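Local coordinates for protein acetoacetate decarboxylase (Sphingomonas wittichii, PDB 5UPB) that is an acetoacetate decarboxylase-like enzyme, classed as a lyase, whose chemistry may differ from that of true acetoacetate decarboxylases, at residues Tyr31-Pro36 against Val49-Cys54; Asn203-Arg208 against Gly246-Gly251. All blocks are in the same frame, centred on the assembly; numbering follows the deposited sequence.

Contact 1: Tyr31-Pro36 against Val49-Cys54; sequences YLRCDP and VADGLC
The ring of Y31 has the carbonyl O of C54 at its edge, close to the ring plane, 4.0 Å from CD1. CD1 of L53 touches Y31 CB at 4.2 Å. The OH of Y31 is hydrogen-bonded to the backbone N of R175, beyond the two segments. The R33 side chain crosses that of D51 at about a right angle, the guanidinium and carboxylate planes 75° apart. R33 NE stays 4.2 Å from D51 OD2, beyond a salt bridge. CG of R33 is anti to the backbone N (chi1 -174°), which puts it 3.8 Å from the carbonyl O of D51, and CD lies equally near. The head group has its salt bridge with E236, through NH1.

L32 and C54 form an antiparallel hydrogen-bonded pair, with C54 N to L32 O at 2.8 Å. R33 and L53 form the non-hydrogen-bonded pair beside it. One more bond, C34 N to G52 O, carries the pairing into the corner at D51 and G52. There D51 OD1 accepts from L53 N at 3.0 Å, an Asx turn. A CB on G52 would clash with the O of C34. P36 sets its CG 3.5 Å from the O of D51 and its CB against CG1 of V49. C34 SG lies 4.2 Å from C54 SG, an apolar contact too long for a disulfide. The contact joins the end of strand 21-34, the start of helix 36-42 and the corner between strands 48-50 and 53-65. The chemistry is therefore mainly backbone hydrogen bonding and apolar packing, and D51 would at most attract R33 weakly.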
ATOM      1  N   TYR A  31     -20.079  20.122   3.763  1.00 30.67           N
ATOM      2  CA  TYR A  31     -21.182  20.408   2.873  1.00 31.16           C
ATOM      3  C   TYR A  31     -20.826  21.556   1.936  1.00 37.04           C
ATOM      4  O   TYR A  31     -20.133  22.505   2.319  1.00 38.07           O
ATOM      5  CB  TYR A  31     -22.425  20.753   3.684  1.00 37.15           C
ATOM      6  CG  TYR A  31     -22.877  19.583   4.506  1.00 43.47           C
ATOM      7  CD1 TYR A  31     -23.491  18.481   3.906  1.00 44.73           C
ATOM      8  CD2 TYR A  31     -22.721  19.581   5.895  1.00 38.44           C
ATOM      9  CE1 TYR A  31     -23.897  17.382   4.666  1.00 44.90           C
ATOM     10  CE2 TYR A  31     -23.131  18.490   6.657  1.00 42.90           C
ATOM     11  CZ  TYR A  31     -23.736  17.405   6.040  1.00 41.75           C
ATOM     12  OH  TYR A  31     -24.159  16.339   6.799  1.00 43.89           O
ATOM     13  N   LEU A  32     -21.264  21.415   0.696  1.00 34.21           N
ATOM     14  CA  LEU A  32     -20.952  22.315  -0.402  1.00 34.13           C
ATOM     15  C   LEU A  32     -22.205  22.566  -1.220  1.00 33.81           C
ATOM     16  O   LEU A  32     -23.145  21.764  -1.224  1.00 43.80           O
ATOM     17  CB  LEU A  32     -19.928  21.720  -1.382  1.00 43.49           C
ATOM     18  CG  LEU A  32     -18.700  21.039  -0.845  1.00 44.25           C
ATOM     19  CD1 LEU A  32     -18.063  20.362  -2.020  1.00 47.57           C
ATOM     20  CD2 LEU A  32     -17.805  22.078  -0.228  1.00 51.65           C
ATOM     21  N   ARG A  33     -22.151  23.621  -2.025  1.00 43.85           N
ATOM     22  CA  ARG A  33     -23.157  23.874  -3.050  1.00 40.21           C
ATOM     23  C   ARG A  33     -22.420  24.115  -4.355  1.00 43.16           C
ATOM     24  O   ARG A  33     -21.496  24.929  -4.399  1.00 41.07           O
ATOM     25  CB  ARG A  33     -24.058  25.062  -2.713  1.00 45.30           C
ATOM     26  CG  ARG A  33     -25.216  25.252  -3.716  1.00 49.42           C
ATOM     27  CD  ARG A  33     -26.186  26.354  -3.288  1.00 56.98           C
ATOM     28  NE  ARG A  33     -26.713  26.124  -1.935  1.00 99.35           N
ATOM     29  CZ  ARG A  33     -26.554  26.942  -0.894  1.00121.54           C
ATOM     30  NH1 ARG A  33     -25.891  28.091  -1.013  1.00119.04           N
ATOM     31  NH2 ARG A  33     -27.074  26.609   0.280  1.00127.75           N
ATOM     32  N   CYS A  34     -22.757  23.340  -5.375  1.00 42.28           N
ATOM     33  CA  CYS A  34     -22.239  23.519  -6.721  1.00 40.31           C
ATOM     34  C   CYS A  34     -23.382  23.921  -7.634  1.00 38.75           C
ATOM     35  O   CYS A  34     -24.550  23.996  -7.222  1.00 43.02           O
ATOM     36  CB  CYS A  34     -21.568  22.238  -7.252  1.00 40.03           C
ATOM     37  SG  CYS A  34     -20.206  21.641  -6.275  1.00 48.45           S
ATOM     38  N   ASP A  35     -23.025  24.228  -8.867  1.00 53.01           N
ATOM     39  CA  ASP A  35     -23.997  24.543  -9.908  1.00 62.04           C
ATOM     40  C   ASP A  35     -24.869  23.314 -10.154  1.00 51.41           C
ATOM     41  O   ASP A  35     -24.350  22.283 -10.610  1.00 45.44           O
ATOM     42  CB  ASP A  35     -23.252  24.956 -11.177  1.00 89.58           C
ATOM     43  CG  ASP A  35     -24.174  25.404 -12.289  1.00114.71           C
ATOM     44  OD1 ASP A  35     -25.407  25.378 -12.103  1.00128.43           O
ATOM     45  OD2 ASP A  35     -23.652  25.802 -13.353  1.00128.56           O
ATOM     46  N   PRO A  36     -26.181  23.379  -9.924  1.00 49.46           N
ATOM     47  CA  PRO A  36     -26.991  22.168 -10.117  1.00 50.95           C
ATOM     48  C   PRO A  36     -26.875  21.583 -11.519  1.00 52.95           C
ATOM     49  O   PRO A  36     -26.954  20.359 -11.671  1.00 44.16           O
ATOM     50  CB  PRO A  36     -28.419  22.650  -9.805  1.00 54.25           C
ATOM     51  CG  PRO A  36     -28.256  23.849  -8.953  1.00 49.67           C
ATOM     52  CD  PRO A  36     -26.996  24.509  -9.431  1.00 51.74           C
ATOM     53  N   VAL A  49     -31.489  16.646  -9.525  1.00 41.81           N
ATOM     54  CA  VAL A  49     -30.616  17.317  -8.583  1.00 45.40           C
ATOM     55  C   VAL A  49     -31.479  18.211  -7.673  1.00 47.82           C
ATOM     56  O   VAL A  49     -32.529  18.730  -8.079  1.00 47.70           O
ATOM     57  CB  VAL A  49     -29.543  18.105  -9.357  1.00 47.89           C
ATOM     58  CG1 VAL A  49     -30.166  19.294 -10.137  1.00 50.76           C
ATOM     59  CG2 VAL A  49     -28.443  18.572  -8.438  1.00 45.14           C
ATOM     60  N   ALA A  50     -31.012  18.430  -6.451  1.00 51.49           N
ATOM     61  CA  ALA A  50     -31.688  19.372  -5.565  1.00 50.02           C
ATOM     62  C   ALA A  50     -31.103  20.741  -5.871  1.00 57.62           C
ATOM     63  O   ALA A  50     -30.827  21.029  -7.041  1.00 64.73           O
ATOM     64  CB  ALA A  50     -31.530  18.980  -4.093  1.00 44.98           C
ATOM     65  N   ASP A  51     -30.917  21.596  -4.878  1.00 77.81           N
ATOM     66  CA  ASP A  51     -30.472  22.953  -5.173  1.00 76.73           C
ATOM     67  C   ASP A  51     -28.961  23.048  -5.416  1.00 51.10           C
ATOM     68  O   ASP A  51     -28.425  24.153  -5.494  1.00 51.66           O
ATOM     69  CB  ASP A  51     -30.884  23.891  -4.032  1.00 90.18           C
ATOM     70  CG  ASP A  51     -30.176  23.574  -2.718  1.00 79.45           C
ATOM     71  OD1 ASP A  51     -29.339  22.639  -2.674  1.00 66.89           O
ATOM     72  OD2 ASP A  51     -30.461  24.274  -1.722  1.00 76.23           O
ATOM     73  N   GLY A  52     -28.276  21.930  -5.617  1.00 50.04           N
ATOM     74  CA  GLY A  52     -26.837  21.926  -5.767  1.00 53.59           C
ATOM     75  C   GLY A  52     -26.087  21.504  -4.520  1.00 46.89           C
ATOM     76  O   GLY A  52     -24.852  21.426  -4.559  1.00 39.15           O
ATOM     77  N   LEU A  53     -26.790  21.251  -3.416  1.00 40.29           N
ATOM     78  CA  LEU A  53     -26.137  20.735  -2.221  1.00 42.76           C
ATOM     79  C   LEU A  53     -25.404  19.441  -2.551  1.00 37.36           C
ATOM     80  O   LEU A  53     -25.938  18.581  -3.250  1.00 38.84           O
ATOM     81  CB  LEU A  53     -27.159  20.451  -1.128  1.00 41.87           C
ATOM     82  CG  LEU A  53     -26.597  19.744   0.122  1.00 45.01           C
ATOM     83  CD1 LEU A  53     -25.562  20.612   0.879  1.00 43.92           C
ATOM     84  CD2 LEU A  53     -27.710  19.282   1.037  1.00 54.98           C
ATOM     85  N   CYS A  54     -24.157  19.354  -2.097  1.00 31.38           N
ATOM     86  CA  CYS A  54     -23.289  18.186  -2.187  1.00 33.13           C
ATOM     87  C   CYS A  54     -22.683  17.989  -0.820  1.00 32.79           C
ATOM     88  O   CYS A  54     -22.625  18.936  -0.022  1.00 36.61           O
ATOM     89  CB  CYS A  54     -22.127  18.333  -3.203  1.00 31.69           C
ATOM     90  SG  CYS A  54     -22.728  18.615  -4.765  1.00 53.10           S
TER

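Contact 2: Asn203-Arg208 against Gly246-Gly251; sequences NRSDLR and GFRIGG
R248 and D206 meet in a salt bridge: OD2 of D206 lies 2.9 Å from NH1 of R248, at the edge of the guanidinium and in its plane. The N-H points poorly at the oxygen (127°), and as a hydrogen bond it is weak. The carboxylate and guanidinium planes are 47° apart. The R248 chain, extended from CG to NE, carries the head group out to OD2. Below the charges, CB of D206 packs on CB of R248 at 3.9 Å. CG and CD of R248 each lie 4.0 Å from D206 CB. An alanine in place of R248 would probably leave the D206 carboxylate without this charge partner and D206 CB without its contacts to CG and CD.

S205 N bonds to the carbonyl O of R248 at 3.0 Å. R208 and G246 are an antiparallel hydrogen-bonded pair, with R208 N to G246 O at 2.8 Å. Here the early part of strand 206-221 runs antiparallel to the last residues of strand 235-249 (165° between their directions), in the beta-rich acetoacetate decarboxylase fold. L207 and F247 point to the face opposite D206, R248 and R208. R204 is poorly ordered, so its contacts are tentative: CD sits 3.9 Å from CB of F247, and CG beside CG1 of I249.

Further out, W23 stacks on the F247 ring. E66 makes a long, weak ion pair with R248. P136 of the second subunit packs on both D206 and R248, and Y134 of that subunit forms a cation-pi contact with R208.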
ATOM      1  N   ASN A 203     -32.193   1.976   2.120  1.00 46.19           N
ATOM      2  CA  ASN A 203     -32.646   2.631   3.346  1.00 44.77           C
ATOM      3  C   ASN A 203     -32.012   1.960   4.550  1.00 34.32           C
ATOM      4  O   ASN A 203     -31.815   0.743   4.568  1.00 50.12           O
ATOM      5  CB  ASN A 203     -34.165   2.613   3.499  1.00 60.81           C
ATOM      6  CG  ASN A 203     -34.835   3.544   2.533  1.00 66.23           C
ATOM      7  OD1 ASN A 203     -34.860   4.767   2.746  1.00 51.02           O
ATOM      8  ND2 ASN A 203     -35.337   2.984   1.427  1.00 61.01           N
ATOM      9  N   ARG A 204     -31.649   2.775   5.530  1.00 39.84           N
ATOM     10  CA  ARG A 204     -31.060   2.248   6.744  1.00 36.48           C
ATOM     11  C   ARG A 204     -32.173   1.645   7.586  1.00 39.17           C
ATOM     12  O   ARG A 204     -33.173   2.309   7.874  1.00 37.21           O
ATOM     13  CB  ARG A 204     -30.362   3.396   7.452  1.00 39.76           C
ATOM     14  CG  ARG A 204     -29.189   3.900   6.586  1.00 42.37           C
ATOM     15  CD  ARG A 204     -28.346   4.998   7.189  1.00 76.82           C
ATOM     16  NE  ARG A 204     -29.014   6.292   7.121  1.00105.33           N
ATOM     17  CZ  ARG A 204     -28.871   7.135   6.108  1.00139.61           C
ATOM     18  NH1 ARG A 204     -28.084   6.827   5.085  1.00142.57           N
ATOM     19  NH2 ARG A 204     -29.512   8.290   6.113  1.00163.66           N
ATOM     20  N   SER A 205     -31.944   0.444   8.083  1.00 31.64           N
ATOM     21  CA  SER A 205     -32.872  -0.223   8.969  1.00 34.42           C
ATOM     22  C   SER A 205     -32.485   0.003  10.416  1.00 33.16           C
ATOM     23  O   SER A 205     -33.270  -0.275  11.329  1.00 33.90           O
ATOM     24  CB  SER A 205     -32.895  -1.729   8.644  1.00 40.34           C
ATOM     25  OG  SER A 205     -31.654  -2.333   9.018  1.00 43.21           O
ATOM     26  N   ASP A 206     -31.305   0.563  10.623  1.00 30.23           N
ATOM     27  CA  ASP A 206     -30.851   1.007  11.919  1.00 27.26           C
ATOM     28  C   ASP A 206     -29.933   2.165  11.589  1.00 27.95           C
ATOM     29  O   ASP A 206     -29.176   2.111  10.606  1.00 29.43           O
ATOM     30  CB  ASP A 206     -30.194  -0.184  12.647  1.00 27.55           C
ATOM     31  CG  ASP A 206     -30.112  -0.005  14.160  1.00 34.70           C
ATOM     32  OD1 ASP A 206     -29.722   1.076  14.629  1.00 33.44           O
ATOM     33  OD2 ASP A 206     -30.432  -0.979  14.873  1.00 35.82           O
ATOM     34  N   LEU A 207     -30.041   3.226  12.355  1.00 27.70           N
ATOM     35  CA  LEU A 207     -29.287   4.451  12.111  1.00 24.35           C
ATOM     36  C   LEU A 207     -28.997   5.135  13.433  1.00 33.42           C
ATOM     37  O   LEU A 207     -29.917   5.302  14.243  1.00 30.62           O
ATOM     38  CB  LEU A 207     -30.103   5.398  11.219  1.00 42.13           C
ATOM     39  CG  LEU A 207     -29.656   6.852  11.126  1.00 68.94           C
ATOM     40  CD1 LEU A 207     -28.246   6.959  10.650  1.00 70.48           C
ATOM     41  CD2 LEU A 207     -30.599   7.594  10.192  1.00106.58           C
ATOM     42  N   ARG A 208     -27.732   5.483  13.658  1.00 28.93           N
ATOM     43  CA  ARG A 208     -27.347   6.279  14.810  1.00 31.61           C
ATOM     44  C   ARG A 208     -26.313   7.332  14.432  1.00 30.77           C
ATOM     45  O   ARG A 208     -25.362   7.035  13.712  1.00 30.36           O
ATOM     46  CB  ARG A 208     -26.796   5.410  15.950  1.00 32.78           C
ATOM     47  CG  ARG A 208     -26.391   6.228  17.155  1.00 29.88           C
ATOM     48  CD  ARG A 208     -25.835   5.403  18.283  1.00 35.00           C
ATOM     49  NE  ARG A 208     -25.337   6.287  19.330  1.00 33.69           N
ATOM     50  CZ  ARG A 208     -24.518   5.921  20.297  1.00 33.97           C
ATOM     51  NH1 ARG A 208     -24.102   4.664  20.359  1.00 32.08           N
ATOM     52  NH2 ARG A 208     -24.099   6.822  21.184  1.00 33.34           N
ATOM     53  N   GLY A 246     -23.522   4.970  13.040  1.00 32.16           N
ATOM     54  CA  GLY A 246     -23.738   3.538  12.990  1.00 28.51           C
ATOM     55  C   GLY A 246     -24.956   3.272  12.139  1.00 36.29           C
ATOM     56  O   GLY A 246     -25.928   4.040  12.160  1.00 30.04           O
ATOM     57  N   PHE A 247     -24.934   2.136  11.431  1.00 30.70           N
ATOM     58  CA  PHE A 247     -26.084   1.817  10.601  1.00 29.96           C
ATOM     59  C   PHE A 247     -26.075   0.336  10.253  1.00 29.49           C
ATOM     60  O   PHE A 247     -25.061  -0.361  10.392  1.00 31.58           O
ATOM     61  CB  PHE A 247     -26.090   2.674   9.323  1.00 30.22           C
ATOM     62  CG  PHE A 247     -24.833   2.542   8.458  1.00 36.01           C
ATOM     63  CD1 PHE A 247     -23.710   3.334   8.674  1.00 34.50           C
ATOM     64  CD2 PHE A 247     -24.810   1.635   7.440  1.00 31.95           C
ATOM     65  CE1 PHE A 247     -22.575   3.195   7.874  1.00 40.91           C
ATOM     66  CE2 PHE A 247     -23.647   1.499   6.616  1.00 35.44           C
ATOM     67  CZ  PHE A 247     -22.556   2.288   6.866  1.00 31.82           C
ATOM     68  N   ARG A 248     -27.243  -0.135   9.814  1.00 26.51           N
ATOM     69  CA  ARG A 248     -27.431  -1.455   9.258  1.00 27.83           C
ATOM     70  C   ARG A 248     -28.092  -1.206   7.930  1.00 39.77           C
ATOM     71  O   ARG A 248     -29.076  -0.463   7.861  1.00 34.97           O
ATOM     72  CB  ARG A 248     -28.328  -2.390  10.091  1.00 35.92           C
ATOM     73  CG  ARG A 248     -27.746  -3.072  11.338  1.00 43.86           C
ATOM     74  CD  ARG A 248     -28.867  -3.952  11.992  1.00 40.77           C
ATOM     75  NE  ARG A 248     -28.452  -4.880  13.060  1.00 55.56           N
ATOM     76  CZ  ARG A 248     -28.627  -4.712  14.377  1.00 97.49           C
ATOM     77  NH1 ARG A 248     -29.233  -3.633  14.888  1.00 59.24           N
ATOM     78  NH2 ARG A 248     -28.191  -5.659  15.200  1.00161.88           N
ATOM     79  N   ILE A 249     -27.636  -1.934   6.928  1.00 35.36           N
ATOM     80  CA  ILE A 249     -28.164  -1.898   5.573  1.00 40.55           C
ATOM     81  C   ILE A 249     -28.181  -3.316   5.052  1.00 48.70           C
ATOM     82  O   ILE A 249     -27.288  -4.105   5.372  1.00 46.48           O
ATOM     83  CB  ILE A 249     -27.329  -0.975   4.672  1.00 56.83           C
ATOM     84  CG1 ILE A 249     -27.526   0.485   5.082  1.00 71.22           C
ATOM     85  CG2 ILE A 249     -27.683  -1.182   3.244  1.00 64.50           C
ATOM     86  CD1 ILE A 249     -26.626   1.469   4.336  1.00 96.11           C
ATOM     87  N   GLY A 250     -29.187  -3.641   4.258  1.00 46.00           N
ATOM     88  CA  GLY A 250     -29.176  -4.882   3.509  1.00 44.93           C
ATOM     89  C   GLY A 250     -28.919  -4.597   2.031  1.00 49.19           C
ATOM     90  O   GLY A 250     -28.168  -3.678   1.697  1.00 50.07           O
ATOM     91  N   GLY A 251     -29.515  -5.360   1.123  1.00 38.52           N
ATOM     92  CA  GLY A 251     -29.433  -5.011  -0.280  1.00 40.11           C
ATOM     93  C   GLY A 251     -30.339  -3.851  -0.652  1.00 40.70           C
ATOM     94  O   GLY A 251     -31.416  -3.646  -0.092  1.00 39.21           O
TER

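In the fold
From the N terminus, strand 21-34 runs into contact 1. The chain then passes through helix 36-42 and returns at 49-54, closing a short loop of 12 residues. Strand 53-65 leaves from there, antiparallel to strand 21-34. Contact 2 opens only much later, at 203-208, and closes at 246-251 after 37 residues with no helix and much strand. The two contacts are in series and neither nest nor cross. Their centres are 25 Å apart, and their nearest atoms about 10 Å. Strand 235-249 pairs with both 21-34 and 206-221, joining the early and late parts of the fold. Contact 2 also faces the second subunit.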